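Local coordinates for cell division protein FtsZ 1 (Methanocaldococcus jannaschii, PDB 2VAP) that binds guanine nucleotides and, as a tubulin homologue, probably polymerises into the contractile Z ring that marks the future site of cell division, at residues 157-162 with 190-195; 123-128 with 150-155; 67-72 with 83-88; 139-144 with 177-182. All blocks are in the same frame, centred on the assembly; numbering follows the deposited sequence.

Contact 1. Residues 157-162 with 190-195; sequences VVTLPF and IPNEKL. With GDP (guanosine-5'-diphosphate), chain B.
I190 is tied to V158 and L160 through its backbone: its N donates to V158 O at 2.8 Å, and its O accepts from L160 N at 2.9 Å. The branched side chain, suited to a buried strand, brings CD1 to 4.0 Å from V157 CG1. P191 can follow because the backbone N at this place faces away from 157-160, on the outermost strand of the sheet. N192 N then donates to L160 O, the last rung of the ladder. Here two neighbouring strands of the Rossmann-like GTPase domain, joined by a beta-alpha-beta crossover, end beside the nucleotide, and P161 CA lies 3.5 Å from O2' of GDP. With CG anti to its own carbonyl carbon (chi1 -79°), N192 swings its amide over T159, where a water accepts from T159 OG1 and from N2 of the guanine and donates to N192 OD1. Meanwhile N192 CB sits above the centre of the F162 ring in a CH-pi contact, 3.6 Å from the centroid. An alanine in place of F162 would probably leave N192 CB without its aromatic floor and open a gap beside F196 and F208. E193 N donates a hydrogen bond to a second water, which in turn donates to P161 O, while its carboxylate bends back past F162 CA to accept from V163 N. L195 CD1 reaches F162 CZ at 4.0 Å.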
loop_
_atom_site.group_PDB
_atom_site.type_symbol
_atom_site.label_atom_id
_atom_site.label_comp_id
_atom_site.label_asym_id
_atom_site.label_seq_id
_atom_site.Cartn_x
_atom_site.Cartn_y
_atom_site.Cartn_z
ATOM N N VAL A 157 0.648 3.952 1.457
ATOM C CA VAL A 157 0.992 2.686 2.099
ATOM C C VAL A 157 2.395 2.855 2.663
ATOM O O VAL A 157 3.382 2.831 1.925
ATOM C CB VAL A 157 0.935 1.482 1.123
ATOM C CG1 VAL A 157 1.226 0.178 1.863
ATOM C CG2 VAL A 157 -0.425 1.403 0.432
ATOM N N VAL A 158 2.469 3.055 3.975
ATOM C CA VAL A 158 3.718 3.447 4.626
ATOM C C VAL A 158 4.022 2.597 5.853
ATOM O O VAL A 158 3.114 2.045 6.480
ATOM C CB VAL A 158 3.709 4.951 5.031
ATOM C CG1 VAL A 158 3.699 5.849 3.797
ATOM C CG2 VAL A 158 2.522 5.272 5.943
ATOM N N THR A 159 5.306 2.497 6.190
ATOM C CA THR A 159 5.726 1.814 7.408
ATOM C C THR A 159 6.165 2.798 8.483
ATOM O O THR A 159 6.643 3.894 8.181
ATOM C CB THR A 159 6.884 0.816 7.163
ATOM O OG1 THR A 159 8.035 1.518 6.677
ATOM C CG2 THR A 159 6.478 -0.258 6.165
ATOM N N LEU A 160 5.984 2.398 9.737
ATOM C CA LEU A 160 6.590 3.085 10.869
ATOM C C LEU A 160 7.822 2.284 11.292
ATOM O O LEU A 160 7.821 1.059 11.179
ATOM C CB LEU A 160 5.599 3.210 12.029
ATOM C CG LEU A 160 4.365 4.097 11.827
ATOM C CD1 LEU A 160 3.430 3.963 13.014
ATOM C CD2 LEU A 160 4.740 5.561 11.601
ATOM N N PRO A 161 8.878 2.971 11.770
ATOM C CA PRO A 161 10.152 2.307 12.065
ATOM C C PRO A 161 10.094 1.320 13.235
ATOM O O PRO A 161 9.165 1.366 14.045
ATOM C CB PRO A 161 11.081 3.477 12.411
ATOM C CG PRO A 161 10.180 4.552 12.878
ATOM C CD PRO A 161 8.938 4.416 12.054
ATOM N N PHE A 162 11.086 0.432 13.299
ATOM C CA PHE A 162 11.279 -0.451 14.447
ATOM C C PHE A 162 11.678 0.381 15.660
ATOM O O PHE A 162 12.315 1.427 15.515
ATOM C CB PHE A 162 12.385 -1.472 14.166
ATOM C CG PHE A 162 12.089 -2.413 13.029
ATOM C CD1 PHE A 162 11.339 -3.566 13.239
ATOM C CD2 PHE A 162 12.585 -2.161 11.755
ATOM C CE1 PHE A 162 11.079 -4.452 12.193
ATOM C CE2 PHE A 162 12.328 -3.040 10.702
ATOM C CZ PHE A 162 11.572 -4.186 10.923
ATOM N N ILE A 190 1.682 0.467 8.285
ATOM C CA ILE A 190 2.255 -0.813 8.691
ATOM C C ILE A 190 3.327 -0.574 9.757
ATOM O O ILE A 190 4.386 -0.024 9.458
ATOM C CB ILE A 190 2.872 -1.573 7.484
ATOM C CG1 ILE A 190 1.827 -1.781 6.382
ATOM C CG2 ILE A 190 3.469 -2.913 7.932
ATOM C CD1 ILE A 190 2.419 -2.058 5.006
ATOM N N PRO A 191 3.051 -0.978 11.010
ATOM C CA PRO A 191 4.067 -0.806 12.047
ATOM C C PRO A 191 5.114 -1.918 11.983
ATOM O O PRO A 191 4.816 -3.069 12.316
ATOM C CB PRO A 191 3.259 -0.862 13.349
ATOM C CG PRO A 191 2.002 -1.601 13.013
ATOM C CD PRO A 191 1.818 -1.605 11.524
ATOM N N ASN A 192 6.324 -1.571 11.541
ATOM C CA ASN A 192 7.418 -2.541 11.420
ATOM C C ASN A 192 7.714 -3.297 12.715
ATOM O O ASN A 192 8.105 -4.460 12.675
ATOM C CB ASN A 192 8.703 -1.879 10.902
ATOM C CG ASN A 192 8.697 -1.659 9.392
ATOM O OD1 ASN A 192 9.538 -0.929 8.864
ATOM N ND2 ASN A 192 7.762 -2.292 8.693
ATOM N N GLU A 193 7.517 -2.637 13.854
ATOM C CA GLU A 193 7.759 -3.259 15.159
ATOM C C GLU A 193 6.975 -4.565 15.336
ATOM O O GLU A 193 7.474 -5.516 15.942
ATOM C CB GLU A 193 7.458 -2.277 16.298
ATOM C CG GLU A 193 7.788 -2.792 17.707
ATOM C CD GLU A 193 9.276 -3.061 17.940
ATOM O OE1 GLU A 193 10.116 -2.657 17.105
ATOM O OE2 GLU A 193 9.607 -3.674 18.977
ATOM N N LYS A 194 5.763 -4.611 14.785
ATOM C CA LYS A 194 4.911 -5.800 14.887
ATOM C C LYS A 194 5.419 -6.988 14.060
ATOM O O LYS A 194 4.985 -8.122 14.272
ATOM C CB LYS A 194 3.455 -5.471 14.531
ATOM C CG LYS A 194 2.802 -4.398 15.413
ATOM C CD LYS A 194 2.835 -4.734 16.907
ATOM C CE LYS A 194 1.756 -5.730 17.297
ATOM N NZ LYS A 194 1.597 -5.829 18.774
ATOM N N LEU A 195 6.341 -6.728 13.132
ATOM C CA LEU A 195 6.988 -7.799 12.370
ATOM C C LEU A 195 7.810 -8.707 13.282
ATOM O O LEU A 195 8.010 -9.885 12.979
ATOM C CB LEU A 195 7.877 -7.231 11.258
ATOM C CG LEU A 195 7.204 -6.425 10.144
ATOM C CD1 LEU A 195 8.254 -5.717 9.309
ATOM C CD2 LEU A 195 6.327 -7.310 9.271
HETATM P PB GDP B . 15.063 8.175 3.518
HETATM O O1B GDP B . 15.706 9.430 4.056
HETATM O O2B GDP B . 15.750 7.766 2.237
HETATM O O3B GDP B . 13.600 8.438 3.258
HETATM O O3A GDP B . 15.228 7.027 4.635
HETATM P PA GDP B . 15.078 5.451 4.335
HETATM O O1A GDP B . 14.041 5.171 3.276
HETATM O O2A GDP B . 16.411 4.832 3.985
HETATM O "O5'" GDP B . 14.584 4.887 5.757
HETATM C "C5'" GDP B . 13.392 5.390 6.351
HETATM C "C4'" GDP B . 12.727 4.284 7.154
HETATM O "O4'" GDP B . 12.452 3.163 6.309
HETATM C "C3'" GDP B . 13.634 3.774 8.261
HETATM O "O3'" GDP B . 13.385 4.452 9.496
HETATM C "C2'" GDP B . 13.332 2.290 8.334
HETATM O "O2'" GDP B . 12.288 2.038 9.278
HETATM C "C1'" GDP B . 12.822 1.938 6.948
HETATM N N9 GDP B . 13.852 1.234 6.135
HETATM C C8 GDP B . 15.172 1.509 6.047
HETATM N N7 GDP B . 15.798 0.653 5.196
HETATM C C5 GDP B . 14.864 -0.192 4.718
HETATM C C6 GDP B . 14.828 -1.341 3.778
HETATM O O6 GDP B . 15.867 -1.738 3.208
HETATM N N1 GDP B . 13.645 -1.942 3.559
HETATM C C2 GDP B . 12.506 -1.537 4.158
HETATM N N2 GDP B . 11.348 -2.188 3.891
HETATM N N3 GDP B . 12.469 -0.495 5.027
HETATM C C4 GDP B . 13.590 0.200 5.339
HETATM O O HOH W 1 9.907 -0.432 5.964
HETATM O O HOH W 2 6.557 0.216 14.180
#

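Contact 2. Residues 123-128 with 150-155; sequences DMVFIT and IGALTV
M124 and L153 lie side by side on one face of the sheet, their side chains pointing the same way. The methionine runs fully extended from CG onward (chi2 179°, chi3 -171°), which carries its methyl CE well out from the sheet, where it meets L153 CD2 and V155 CG2, each at 3.7 Å. A long unbranched chain suits this place, for it touches two neighbours of the next strand at once. V155 stands beside F126 in the same fashion: its CB lies over one face of the ring, and its CG1 is 4.1 Å from F126 CE2.

The opposite face is made by V125, I127, A152 and T154. V125 CG2 rests on A152 CB at 3.9 Å, and I127 reaches diagonally back so that its CD1 touches T154 CG2 at 3.6 Å. T154 keeps its methyl for that apolar contact; its hydroxyl bonds to A152 O, approaching from above the carbonyl plane, and also to S147 OG of helix 135-149.

Between the faces four backbone hydrogen bonds run in parallel register, from L153 N to D123 O, V125 N to L153 O, V155 N to V125 O and I127 N to V155 O. The third is nearly straight, with 175° at the hydrogen. Helices 204-227 and 236-243 cover the M124 face and helix 135-149 the other. G151, with positive phi, closes that helix in a Schellman motif, and the chain then enters strand 153-160: a beta-alpha-beta unit of the Rossmann-like GTPase core.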
loop_
_atom_site.group_PDB
_atom_site.type_symbol
_atom_site.label_atom_id
_atom_site.label_comp_id
_atom_site.label_asym_id
_atom_site.label_seq_id
_atom_site.Cartn_x
_atom_site.Cartn_y
_atom_site.Cartn_z
ATOM N N ASP A 123 -6.047 8.099 -12.180
ATOM C CA ASP A 123 -7.300 8.010 -11.435
ATOM C C ASP A 123 -7.017 7.678 -9.973
ATOM O O ASP A 123 -7.781 8.047 -9.078
ATOM C CB ASP A 123 -8.213 6.938 -12.038
ATOM C CG ASP A 123 -8.607 7.240 -13.472
ATOM O OD1 ASP A 123 -9.168 8.328 -13.725
ATOM O OD2 ASP A 123 -8.363 6.382 -14.345
ATOM N N MET A 124 -5.909 6.973 -9.747
ATOM C CA MET A 124 -5.509 6.541 -8.414
ATOM C C MET A 124 -3.993 6.626 -8.282
ATOM O O MET A 124 -3.262 6.224 -9.190
ATOM C CB MET A 124 -5.982 5.107 -8.168
ATOM C CG MET A 124 -5.923 4.653 -6.722
ATOM S SD MET A 124 -6.517 2.960 -6.557
ATOM C CE MET A 124 -6.599 2.798 -4.777
ATOM N N VAL A 125 -3.528 7.163 -7.158
ATOM C CA VAL A 125 -2.093 7.250 -6.886
ATOM C C VAL A 125 -1.761 6.597 -5.546
ATOM O O VAL A 125 -2.345 6.940 -4.515
ATOM C CB VAL A 125 -1.571 8.717 -6.906
ATOM C CG1 VAL A 125 -0.083 8.772 -6.552
ATOM C CG2 VAL A 125 -1.810 9.364 -8.263
ATOM N N PHE A 126 -0.832 5.645 -5.581
ATOM C CA PHE A 126 -0.277 5.051 -4.371
ATOM C C PHE A 126 1.026 5.759 -4.017
ATOM O O PHE A 126 1.904 5.916 -4.868
ATOM C CB PHE A 126 -0.012 3.556 -4.570
ATOM C CG PHE A 126 -1.254 2.707 -4.566
ATOM C CD1 PHE A 126 -2.028 2.575 -5.715
ATOM C CD2 PHE A 126 -1.636 2.023 -3.416
ATOM C CE1 PHE A 126 -3.174 1.786 -5.713
ATOM C CE2 PHE A 126 -2.780 1.228 -3.406
ATOM C CZ PHE A 126 -3.548 1.108 -4.556
ATOM N N ILE A 127 1.137 6.201 -2.768
ATOM C CA ILE A 127 2.377 6.791 -2.266
ATOM C C ILE A 127 2.955 5.858 -1.207
ATOM O O ILE A 127 2.308 5.579 -0.195
ATOM C CB ILE A 127 2.167 8.213 -1.671
ATOM C CG1 ILE A 127 1.565 9.164 -2.709
ATOM C CG2 ILE A 127 3.486 8.789 -1.155
ATOM C CD1 ILE A 127 0.061 9.286 -2.641
ATOM N N THR A 128 4.169 5.375 -1.449
ATOM C CA THR A 128 4.796 4.418 -0.539
ATOM C C THR A 128 6.207 4.827 -0.115
ATOM O O THR A 128 6.987 5.349 -0.915
ATOM C CB THR A 128 4.774 2.966 -1.107
ATOM O OG1 THR A 128 5.208 2.045 -0.098
ATOM C CG2 THR A 128 5.661 2.824 -2.350
ATOM N N ILE A 150 -4.853 16.855 -8.355
ATOM C CA ILE A 150 -5.159 16.394 -9.713
ATOM C C ILE A 150 -6.413 15.505 -9.751
ATOM O O ILE A 150 -6.756 14.941 -10.794
ATOM C CB ILE A 150 -3.951 15.698 -10.409
ATOM C CG1 ILE A 150 -3.502 14.458 -9.629
ATOM C CG2 ILE A 150 -2.802 16.689 -10.610
ATOM C CD1 ILE A 150 -2.810 13.410 -10.470
ATOM N N GLY A 151 -7.086 15.392 -8.606
ATOM C CA GLY A 151 -8.369 14.694 -8.510
ATOM C C GLY A 151 -8.283 13.185 -8.374
ATOM O O GLY A 151 -9.293 12.490 -8.494
ATOM N N ALA A 152 -7.081 12.679 -8.113
ATOM C CA ALA A 152 -6.861 11.239 -7.994
ATOM C C ALA A 152 -7.265 10.708 -6.622
ATOM O O ALA A 152 -7.173 11.419 -5.617
ATOM C CB ALA A 152 -5.402 10.902 -8.284
ATOM N N LEU A 153 -7.725 9.457 -6.593
ATOM C CA LEU A 153 -7.901 8.732 -5.339
ATOM C C LEU A 153 -6.512 8.512 -4.751
ATOM O O LEU A 153 -5.677 7.830 -5.349
ATOM C CB LEU A 153 -8.620 7.398 -5.571
ATOM C CG LEU A 153 -8.806 6.435 -4.388
ATOM C CD1 LEU A 153 -9.634 7.048 -3.261
ATOM C CD2 LEU A 153 -9.438 5.134 -4.864
ATOM N N THR A 154 -6.272 9.112 -3.589
ATOM C CA THR A 154 -4.929 9.203 -3.022
ATOM C C THR A 154 -4.755 8.262 -1.833
ATOM O O THR A 154 -5.348 8.464 -0.770
ATOM C CB THR A 154 -4.610 10.664 -2.626
ATOM O OG1 THR A 154 -4.836 11.518 -3.753
ATOM C CG2 THR A 154 -3.169 10.816 -2.166
ATOM N N VAL A 155 -3.934 7.231 -2.028
ATOM C CA VAL A 155 -3.725 6.199 -1.011
ATOM C C VAL A 155 -2.247 6.098 -0.645
ATOM O O VAL A 155 -1.396 5.932 -1.517
ATOM C CB VAL A 155 -4.247 4.815 -1.487
ATOM C CG1 VAL A 155 -3.964 3.731 -0.448
ATOM C CG2 VAL A 155 -5.741 4.876 -1.794
#

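Contact 3. Residues 67-72 with 83-88; sequences VAINTD and KKILIG
Strand residues V67 to N70 pair with K83 to L86 at the outer edge of the parallel sheet of the Rossmann-like GTPase domain, and the turn that follows N70 borders the nucleotide pocket. The backbones are zipped by hydrogen bonds from A68 N to K83 O, I85 N to A68 O, N70 N to I85 O and I87 N to N70 O. The first three are nearly in line with their carbonyls; the last comes from above the plane of the N70 carbonyl, where the strands are ending. N70 OD1 accepts from D72 N at 2.9 Å, an Asx turn that bends the chain, and D72 then serves as N-cap of helix 73-77, its OD1 accepting from Q75 N.

Beta-branched residues, V67, I69 and I85, line one face, with I87 and T71 continuing the apolar contact past the strand ends. I69 and I85 lie alongside each other, I69 CG2 3.8 Å from I85 CB, while I85 CD1 also meets V67 CG1 at 4.0 Å. I87 holds CG1 between its own backbone N and carbonyl carbon (chi1 59°), which lets CG1 touch T71 CG2 at 3.7 Å and CD1 approach I69 CD1 at 4.2 Å. An alanine in place of I87 would probably leave the methyls of T71 and I69 without this neighbour and open a gap toward S139. T71 turns its hydroxyl to a hydrogen bond with OG1 of T135, a residue of the GTP-binding site. K83, exposed at the sheet's edge, sends its amino end away from V67.

Helix 135-149 packs on I69 and I87, helix 73-77 covers A68, N70 and L86 on the other face, and strand 40-45 lies beside strand 64-70.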
loop_
_atom_site.group_PDB
_atom_site.type_symbol
_atom_site.label_atom_id
_atom_site.label_comp_id
_atom_site.label_asym_id
_atom_site.label_seq_id
_atom_site.Cartn_x
_atom_site.Cartn_y
_atom_site.Cartn_z
ATOM N N VAL A 67 6.820 5.091 -10.317
ATOM C CA VAL A 67 7.623 6.306 -10.230
ATOM C C VAL A 67 8.477 6.265 -8.963
ATOM O O VAL A 67 7.966 6.035 -7.867
ATOM C CB VAL A 67 6.740 7.587 -10.246
ATOM C CG1 VAL A 67 7.591 8.846 -10.078
ATOM C CG2 VAL A 67 5.930 7.669 -11.535
ATOM N N ALA A 68 9.782 6.470 -9.127
ATOM C CA ALA A 68 10.699 6.543 -7.996
ATOM C C ALA A 68 11.227 7.962 -7.847
ATOM O O ALA A 68 11.712 8.556 -8.812
ATOM C CB ALA A 68 11.849 5.564 -8.176
ATOM N N ILE A 69 11.110 8.509 -6.641
ATOM C CA ILE A 69 11.660 9.832 -6.346
ATOM C C ILE A 69 12.633 9.770 -5.170
ATOM O O ILE A 69 12.432 9.006 -4.220
ATOM C CB ILE A 69 10.562 10.919 -6.117
ATOM C CG1 ILE A 69 9.869 10.751 -4.761
ATOM C CG2 ILE A 69 9.552 10.934 -7.276
ATOM C CD1 ILE A 69 9.173 12.012 -4.265
ATOM N N ASN A 70 13.694 10.568 -5.251
ATOM C CA ASN A 70 14.714 10.598 -4.207
ATOM C C ASN A 70 15.557 11.859 -4.292
ATOM O O ASN A 70 15.693 12.456 -5.362
ATOM C CB ASN A 70 15.623 9.366 -4.308
ATOM C CG ASN A 70 16.170 8.918 -2.958
ATOM O OD1 ASN A 70 16.453 9.731 -2.076
ATOM N ND2 ASN A 70 16.324 7.611 -2.797
ATOM N N THR A 71 16.106 12.261 -3.150
ATOM C CA THR A 71 17.096 13.331 -3.086
ATOM C C THR A 71 18.487 12.749 -3.317
ATOM O O THR A 71 19.409 13.464 -3.711
ATOM C CB THR A 71 17.096 14.020 -1.709
ATOM O OG1 THR A 71 17.207 13.028 -0.681
ATOM C CG2 THR A 71 15.822 14.814 -1.499
ATOM N N ASP A 72 18.623 11.448 -3.066
ATOM C CA ASP A 72 19.895 10.738 -3.192
ATOM C C ASP A 72 20.036 10.138 -4.591
ATOM O O ASP A 72 19.313 9.207 -4.955
ATOM C CB ASP A 72 19.989 9.648 -2.113
ATOM C CG ASP A 72 21.365 8.998 -2.039
ATOM O OD1 ASP A 72 21.967 8.721 -3.095
ATOM O OD2 ASP A 72 21.838 8.743 -0.911
ATOM N N LYS A 83 9.597 5.669 -14.377
ATOM C CA LYS A 83 10.019 7.067 -14.323
ATOM C C LYS A 83 10.791 7.345 -13.035
ATOM O O LYS A 83 10.378 6.929 -11.952
ATOM C CB LYS A 83 8.800 7.996 -14.434
ATOM C CG LYS A 83 9.098 9.494 -14.306
ATOM C CD LYS A 83 9.870 10.035 -15.503
ATOM C CE LYS A 83 10.193 11.509 -15.325
ATOM N NZ LYS A 83 10.999 12.044 -16.458
ATOM N N LYS A 84 11.919 8.040 -13.169
ATOM C CA LYS A 84 12.722 8.450 -12.018
ATOM C C LYS A 84 12.790 9.970 -11.939
ATOM O O LYS A 84 12.986 10.643 -12.954
ATOM C CB LYS A 84 14.141 7.879 -12.101
ATOM C CG LYS A 84 14.217 6.368 -12.238
ATOM C CD LYS A 84 15.665 5.916 -12.347
ATOM C CE LYS A 84 15.775 4.596 -13.082
ATOM N NZ LYS A 84 17.170 4.071 -13.053
ATOM N N ILE A 85 12.621 10.504 -10.732
ATOM C CA ILE A 85 12.730 11.944 -10.502
ATOM C C ILE A 85 13.706 12.228 -9.364
ATOM O O ILE A 85 13.486 11.808 -8.223
ATOM C CB ILE A 85 11.357 12.603 -10.178
ATOM C CG1 ILE A 85 10.322 12.292 -11.266
ATOM C CG2 ILE A 85 11.512 14.117 -10.007
ATOM C CD1 ILE A 85 8.883 12.571 -10.854
ATOM N N LEU A 86 14.786 12.935 -9.683
ATOM C CA LEU A 86 15.695 13.434 -8.661
ATOM C C LEU A 86 15.153 14.755 -8.134
ATOM O O LEU A 86 15.191 15.774 -8.826
ATOM C CB LEU A 86 17.112 13.611 -9.218
ATOM C CG LEU A 86 18.190 14.017 -8.208
ATOM C CD1 LEU A 86 18.545 12.864 -7.271
ATOM C CD2 LEU A 86 19.422 14.513 -8.934
ATOM N N ILE A 87 14.630 14.724 -6.912
ATOM C CA ILE A 87 14.039 15.913 -6.302
ATOM C C ILE A 87 15.089 16.769 -5.590
ATOM O O ILE A 87 16.077 16.250 -5.065
ATOM C CB ILE A 87 12.848 15.573 -5.359
ATOM C CG1 ILE A 87 13.280 14.627 -4.232
ATOM C CG2 ILE A 87 11.688 14.974 -6.163
ATOM C CD1 ILE A 87 12.299 14.545 -3.066
ATOM N N GLY A 88 14.870 18.082 -5.598
ATOM C CA GLY A 88 15.780 19.038 -4.966
ATOM C C GLY A 88 17.141 19.131 -5.630
ATOM O O GLY A 88 18.169 19.163 -4.947
HETATM O O HOH W 3 18.897 16.167 -4.659
#

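Contact 4. Residues 139-144 with 177-182; sequences SAPVVA and LERLKQ
L180 CD2 is the tip that docks the two helices, set among A140, P141 and A144: it comes within 4.0 Å of A140 CB, 4.1 Å of A144 CB and 3.7 Å of P141 N. Alanines suit the receiving helix because their small side chains let a leucine methyl approach the backbone itself, 3.7 Å from A140 O. P141 adds a rigid ring, with CG 4.1 Å from L180 CG, and the helix is kinked here, where the N atoms of P141 and V142 make no bond to the preceding turn; proline has no N-H to give. The segment axes run parallel, 1° apart, at 8.6 Å.

Toward solvent the contact thins. R179 offers mainly aliphatic atoms, CB lying 3.8 Å from P141 CG, while its chain bends at chi3 (-56°) and NH2 bonds to T137 O. Farther round, E178 and K181 take no part in the joint and form a weak salt bridge with each other; K181 also makes a cation-pi contact with F346.

Both helices lie over the same face of the sheet. A140 and V143 rest on strand 124-130, V143 also on strand 40-45, and L177 and L180 on strand 186-191, while helix 101-110 flanks S139 and V142.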
loop_
_atom_site.group_PDB
_atom_site.type_symbol
_atom_site.label_atom_id
_atom_site.label_comp_id
_atom_site.label_asym_id
_atom_site.label_seq_id
_atom_site.Cartn_x
_atom_site.Cartn_y
_atom_site.Cartn_z
ATOM N N SER A 139 8.898 14.032 1.676
ATOM C CA SER A 139 8.329 14.120 0.328
ATOM C C SER A 139 6.959 13.457 0.172
ATOM O O SER A 139 6.143 13.912 -0.629
ATOM C CB SER A 139 9.302 13.561 -0.713
ATOM O OG SER A 139 9.473 12.164 -0.560
ATOM N N ALA A 140 6.713 12.390 0.931
ATOM C CA ALA A 140 5.454 11.641 0.824
ATOM C C ALA A 140 4.188 12.508 0.948
ATOM O O ALA A 140 3.298 12.398 0.101
ATOM C CB ALA A 140 5.419 10.466 1.812
ATOM N N PRO A 141 4.102 13.374 1.987
ATOM C CA PRO A 141 2.937 14.266 2.098
ATOM C C PRO A 141 2.813 15.270 0.951
ATOM O O PRO A 141 1.698 15.661 0.601
ATOM C CB PRO A 141 3.183 15.005 3.422
ATOM C CG PRO A 141 4.136 14.144 4.172
ATOM C CD PRO A 141 5.024 13.570 3.121
ATOM N N VAL A 142 3.942 15.679 0.373
ATOM C CA VAL A 142 3.938 16.587 -0.777
ATOM C C VAL A 142 3.369 15.888 -2.019
ATOM O O VAL A 142 2.525 16.452 -2.719
ATOM C CB VAL A 142 5.346 17.174 -1.071
ATOM C CG1 VAL A 142 5.303 18.118 -2.272
ATOM C CG2 VAL A 142 5.890 17.904 0.151
ATOM N N VAL A 143 3.825 14.662 -2.277
ATOM C CA VAL A 143 3.290 13.853 -3.377
ATOM C C VAL A 143 1.784 13.636 -3.191
ATOM O O VAL A 143 1.010 13.762 -4.144
ATOM C CB VAL A 143 4.023 12.487 -3.511
ATOM C CG1 VAL A 143 3.450 11.674 -4.668
ATOM C CG2 VAL A 143 5.517 12.694 -3.713
ATOM N N ALA A 144 1.384 13.331 -1.957
ATOM C CA ALA A 144 -0.025 13.142 -1.611
ATOM C C ALA A 144 -0.860 14.393 -1.893
ATOM O O ALA A 144 -1.962 14.295 -2.434
ATOM C CB ALA A 144 -0.165 12.719 -0.154
ATOM N N LEU A 177 3.409 11.153 9.431
ATOM C CA LEU A 177 2.119 10.468 9.365
ATOM C C LEU A 177 0.963 11.454 9.547
ATOM O O LEU A 177 -0.079 11.324 8.900
ATOM C CB LEU A 177 2.051 9.354 10.417
ATOM C CG LEU A 177 0.963 8.282 10.301
ATOM C CD1 LEU A 177 1.182 7.380 9.091
ATOM C CD2 LEU A 177 0.920 7.452 11.574
ATOM N N GLU A 178 1.165 12.439 10.423
ATOM C CA GLU A 178 0.187 13.502 10.654
ATOM C C GLU A 178 0.010 14.378 9.410
ATOM O O GLU A 178 -1.112 14.767 9.074
ATOM C CB GLU A 178 0.598 14.354 11.863
ATOM C CG GLU A 178 -0.428 15.407 12.296
ATOM C CD GLU A 178 -1.717 14.810 12.841
ATOM O OE1 GLU A 178 -2.797 15.359 12.538
ATOM O OE2 GLU A 178 -1.656 13.794 13.568
ATOM N N ARG A 179 1.118 14.676 8.731
ATOM C CA ARG A 179 1.086 15.466 7.497
ATOM C C ARG A 179 0.432 14.704 6.343
ATOM O O ARG A 179 -0.293 15.295 5.539
ATOM C CB ARG A 179 2.491 15.931 7.101
ATOM C CG ARG A 179 3.129 16.918 8.075
ATOM C CD ARG A 179 4.362 17.593 7.482
ATOM N NE ARG A 179 5.378 16.637 7.039
ATOM C CZ ARG A 179 6.337 16.135 7.812
ATOM N NH1 ARG A 179 6.433 16.486 9.089
ATOM N NH2 ARG A 179 7.208 15.273 7.304
ATOM N N LEU A 180 0.694 13.398 6.269
ATOM C CA LEU A 180 0.075 12.529 5.263
ATOM C C LEU A 180 -1.441 12.459 5.420
ATOM O O LEU A 180 -2.174 12.498 4.430
ATOM C CB LEU A 180 0.663 11.114 5.322
ATOM C CG LEU A 180 1.890 10.769 4.473
ATOM C CD1 LEU A 180 2.411 9.391 4.852
ATOM C CD2 LEU A 180 1.576 10.830 2.980
ATOM N N LYS A 181 -1.895 12.364 6.670
ATOM C CA LYS A 181 -3.318 12.277 7.008
ATOM C C LYS A 181 -4.126 13.450 6.442
ATOM O O LYS A 181 -5.309 13.305 6.126
ATOM C CB LYS A 181 -3.487 12.202 8.529
ATOM C CG LYS A 181 -4.885 11.814 9.004
ATOM C CD LYS A 181 -4.980 11.782 10.526
ATOM C CE LYS A 181 -5.139 13.178 11.119
ATOM N NZ LYS A 181 -5.253 13.139 12.603
ATOM N N GLN A 182 -3.473 14.602 6.309
ATOM C CA GLN A 182 -4.112 15.810 5.788
ATOM C C GLN A 182 -4.334 15.758 4.274
ATOM O O GLN A 182 -5.144 16.518 3.738
ATOM C CB GLN A 182 -3.287 17.053 6.152
ATOM C CG GLN A 182 -3.063 17.264 7.651
ATOM C CD GLN A 182 -4.338 17.597 8.411
ATOM O OE1 GLN A 182 -5.193 18.341 7.928
ATOM N NE2 GLN A 182 -4.465 17.050 9.615
#

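From the N terminus, contact 3 comes first, closing the short loop through helix 73-77 at one edge of the parallel sheet. Contact 2 follows in the middle of the sheet, closing the crossover through helix 135-149, and contact 1 closes the next one, through helix 167-181, at the other edge. These three stand in series along the chain, and contacts 1 and 2 share strand 153-160. Contact 4 crosses contacts 1 and 2, since it joins the two connecting helices themselves and packs on both strand pairs. It also touches contact 3, where I69 and I87 meet S139, so this one helix layer links both halves of the GTPase domain's sheet.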